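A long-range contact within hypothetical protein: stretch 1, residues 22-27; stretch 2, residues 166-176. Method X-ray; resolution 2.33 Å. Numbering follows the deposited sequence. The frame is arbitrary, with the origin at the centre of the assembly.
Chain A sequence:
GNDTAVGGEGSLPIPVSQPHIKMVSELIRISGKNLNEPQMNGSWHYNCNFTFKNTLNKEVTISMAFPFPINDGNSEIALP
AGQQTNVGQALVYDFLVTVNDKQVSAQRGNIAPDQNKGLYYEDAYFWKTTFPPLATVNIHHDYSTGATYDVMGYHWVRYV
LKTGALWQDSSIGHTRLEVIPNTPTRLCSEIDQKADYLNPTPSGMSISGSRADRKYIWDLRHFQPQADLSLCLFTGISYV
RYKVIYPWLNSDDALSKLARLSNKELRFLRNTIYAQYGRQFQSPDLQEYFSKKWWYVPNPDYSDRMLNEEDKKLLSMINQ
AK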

# COMPACT_ATOMS: atom_id res chain seq x y z
N LYS A 22 -14.81 -23.98 2.90
CA LYS A 22 -14.45 -22.98 3.90
C LYS A 22 -12.98 -22.60 3.76
O LYS A 22 -12.15 -23.42 3.41
N MSE A 23 -12.69 -21.31 3.98
CA MSE A 23 -11.34 -20.76 3.94
C MSE A 23 -10.80 -20.91 5.34
O MSE A 23 -11.38 -20.35 6.26
N VAL A 24 -9.79 -21.75 5.55
CA VAL A 24 -9.35 -22.04 6.91
C VAL A 24 -8.09 -21.26 7.33
O VAL A 24 -7.89 -21.08 8.52
N SER A 25 -7.29 -20.79 6.37
CA SER A 25 -6.09 -20.00 6.68
C SER A 25 -5.60 -19.24 5.46
O SER A 25 -5.86 -19.64 4.33
N GLU A 26 -4.91 -18.12 5.71
CA GLU A 26 -4.29 -17.26 4.70
C GLU A 26 -2.94 -16.78 5.22
O GLU A 26 -2.76 -16.64 6.43
N LEU A 27 -2.00 -16.56 4.32
CA LEU A 27 -0.67 -16.06 4.60
C LEU A 27 -0.42 -15.03 3.52
O LEU A 27 -0.15 -15.40 2.38
N LEU A 166 -18.17 -14.71 1.37
CA LEU A 166 -18.76 -15.51 0.29
C LEU A 166 -18.46 -17.02 0.50
O LEU A 166 -19.13 -17.87 -0.09
N TRP A 167 -17.44 -17.34 1.32
CA TRP A 167 -17.07 -18.71 1.63
C TRP A 167 -17.89 -19.20 2.82
O TRP A 167 -18.40 -18.38 3.60
N GLN A 168 -18.03 -20.53 2.95
CA GLN A 168 -18.81 -21.21 3.98
C GLN A 168 -18.32 -20.86 5.37
O GLN A 168 -17.11 -20.81 5.60
N ASP A 169 -19.28 -20.60 6.28
CA ASP A 169 -19.10 -20.21 7.69
C ASP A 169 -18.75 -18.73 7.77
O ASP A 169 -18.58 -18.06 6.74
N SER A 170 -18.72 -18.19 8.99
CA SER A 170 -18.45 -16.77 9.25
C SER A 170 -16.97 -16.42 9.04
O SER A 170 -16.64 -15.52 8.24
N SER A 171 -16.09 -17.17 9.72
CA SER A 171 -14.65 -16.93 9.73
C SER A 171 -13.92 -17.43 8.47
O SER A 171 -14.37 -18.38 7.80
N ILE A 172 -12.79 -16.76 8.16
CA ILE A 172 -11.85 -17.14 7.10
C ILE A 172 -10.63 -17.79 7.82
O ILE A 172 -9.53 -17.83 7.28
N GLY A 173 -10.86 -18.30 9.04
CA GLY A 173 -9.86 -18.98 9.86
C GLY A 173 -8.68 -18.14 10.31
O GLY A 173 -8.85 -16.98 10.71
N HIS A 174 -7.48 -18.75 10.28
CA HIS A 174 -6.20 -18.17 10.68
C HIS A 174 -5.66 -17.23 9.61
O HIS A 174 -5.08 -17.68 8.63
N THR A 175 -5.83 -15.92 9.82
CA THR A 175 -5.45 -14.86 8.89
C THR A 175 -4.12 -14.24 9.30
O THR A 175 -4.01 -13.59 10.35
N ARG A 176 -3.11 -14.43 8.46
CA ARG A 176 -1.81 -13.81 8.70
C ARG A 176 -1.53 -12.80 7.59
O ARG A 176 -1.52 -13.16 6.41

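The two stretches run side by side as parallel strands over Ser25–Leu27 and His174–Arg176, and the second stretch reaches this pairing through a loop that lies alongside Lys22–Val24. His174 N donates to Val24 O (2.9 Å), Glu26 N to His174 O (3.0 Å) and Arg176 N to Glu26 O (3.0 Å). The extended backbones alternate their side chains, and the parallel register places Ser25, Leu27, His174 and Arg176 on one face of the sheet, Glu26 and Thr175 on the other.

Glu26 is buried, and its side chain folds back along the neighbouring strand. With chi1 m (-46°) and chi2 p (74°), the chain bends twice and brings its carboxylate toward the start of the second strand. There Thr175, also m at chi1, donates from OG1 to Glu26 OE1 (2.8 Å), giving the buried acid a polar partner. The other carboxylate oxygen, OE2, is modelled 2.4 Å from Ile172 O, too close for the details of that approach to be relied on.

On the opposite face, Arg176 curls back across the first strand. Its chi1 is m (-84°), while chi2 (128°) and chi3 (-29°) lie between the usual wells; the resulting bend lets the guanidinium reach the same carbonyl that its backbone N engages. NH2 donates to Glu26 O at 2.9 Å, and NE adds a weak bond to Glu26 O at 3.2 Å. The carbonyl lies at the guanidinium edge, near its plane, whereas Leu27 CB covers one face. Leu27, t at chi1 and p at chi2, also places CD1 4.0 Å from Arg176 CB. His174, with chi1 t, leads its ring away from the first strand; its CB remains 4.1 Å from Ser25 CB.

Before the paired strands, Met23, a selenomethionine, points toward the loop. With chi1 and chi2 t, Met23 SE lies 3.9 Å from Ile172 CB; chi3 (-97°, between wells) then turns Met23 CE to 3.5 Å from CD1 of Trp167 (chi1 m), an oblique approach to the indole. Ile172, p at chi1 and t at chi2, completes this buried apolar cluster.

A water bridges the backbones where they do not pair directly: it accepts from Met23 N (2.9 Å) and donates to Gln168 O (2.6 Å) and Ser171 O (2.9 Å). Nearby, Lys22 sets CB 3.5 Å from Gln168 O, then extends away with chi1 p and chi2 to chi4 all t. Its NZ remains 4.5 Å from Asp169 OD2, beyond salt-bridge range. Gly173 has positive phi, and a CB there would clash with Val24 O.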

# COMPACT_ATOMS: atom_id res chain seq x y z
CB LYS A 22 -14.81 -23.41 5.34
CG LYS A 22 -14.11 -24.64 5.89
CD LYS A 22 -14.63 -24.96 7.31
CE LYS A 22 -13.86 -26.10 7.95
NZ LYS A 22 -14.44 -26.51 9.26
CB MSE A 23 -11.39 -19.31 3.45
CG MSE A 23 -10.09 -18.86 2.86
SE MSE A 23 -10.14 -16.96 2.56
CE MSE A 23 -10.61 -16.92 0.73
CB VAL A 24 -9.20 -23.56 7.17
CG1 VAL A 24 -10.57 -24.24 7.21
CG2 VAL A 24 -8.31 -24.23 6.14
CB SER A 25 -4.97 -20.88 7.23
OG SER A 25 -4.23 -21.51 6.19
CB GLU A 26 -5.16 -16.05 4.31
CG GLU A 26 -6.64 -16.30 4.03
CD GLU A 26 -7.47 -16.56 5.27
OE1 GLU A 26 -7.31 -15.82 6.26
OE2 GLU A 26 -8.21 -17.57 5.29
CB LEU A 27 0.33 -17.23 4.61
CG LEU A 27 1.80 -16.92 4.92
CD1 LEU A 27 1.97 -16.46 6.38
CD2 LEU A 27 2.65 -18.16 4.69
CB LEU A 166 -18.25 -15.04 -1.08
CG LEU A 166 -18.73 -13.67 -1.55
CD1 LEU A 166 -17.86 -13.14 -2.64
CD2 LEU A 166 -20.21 -13.67 -1.95
CB TRP A 167 -15.56 -18.82 1.88
CG TRP A 167 -14.75 -18.49 0.67
CD1 TRP A 167 -14.07 -17.34 0.44
CD2 TRP A 167 -14.57 -19.31 -0.50
NE1 TRP A 167 -13.45 -17.39 -0.79
CE2 TRP A 167 -13.74 -18.59 -1.38
CE3 TRP A 167 -15.02 -20.59 -0.87
CZ2 TRP A 167 -13.36 -19.10 -2.64
CZ3 TRP A 167 -14.65 -21.09 -2.12
CH2 TRP A 167 -13.84 -20.34 -2.99
CB GLN A 168 -18.79 -22.72 3.78
CG GLN A 168 -19.87 -23.43 4.58
CD GLN A 168 -19.82 -24.91 4.40
OE1 GLN A 168 -18.76 -25.50 4.17
NE2 GLN A 168 -20.98 -25.54 4.49
CB ASP A 169 -18.07 -21.09 8.44
CG ASP A 169 -18.44 -22.57 8.50
OD1 ASP A 169 -19.66 -22.88 8.65
OD2 ASP A 169 -17.53 -23.42 8.39
CB SER A 170 -18.90 -16.39 10.66
OG SER A 170 -18.58 -17.38 11.63
CB SER A 171 -14.02 -17.51 11.00
OG SER A 171 -13.53 -18.83 10.90
CB ILE A 172 -11.46 -15.99 6.10
CG1 ILE A 172 -10.81 -14.77 6.78
CG2 ILE A 172 -12.65 -15.58 5.23
CD1 ILE A 172 -10.27 -13.66 5.82
CB HIS A 174 -5.17 -19.25 11.01
CG HIS A 174 -4.03 -18.76 11.86
ND1 HIS A 174 -3.02 -19.60 12.26
CD2 HIS A 174 -3.81 -17.52 12.38
CE1 HIS A 174 -2.20 -18.85 12.99
NE2 HIS A 174 -2.64 -17.60 13.09
CB THR A 175 -6.59 -13.81 8.83
OG1 THR A 175 -7.83 -14.52 8.67
CG2 THR A 175 -6.41 -12.80 7.71
CB ARG A 176 -0.69 -14.85 8.83
CG ARG A 176 -0.62 -15.41 10.23
CD ARG A 176 -0.63 -16.91 10.29
NE ARG A 176 -1.36 -17.49 9.17
CZ ARG A 176 -1.13 -18.70 8.68
NH1 ARG A 176 -0.21 -19.49 9.24
NH2 ARG A 176 -1.81 -19.14 7.63
O HOH W 1 -14.75 -19.72 5.23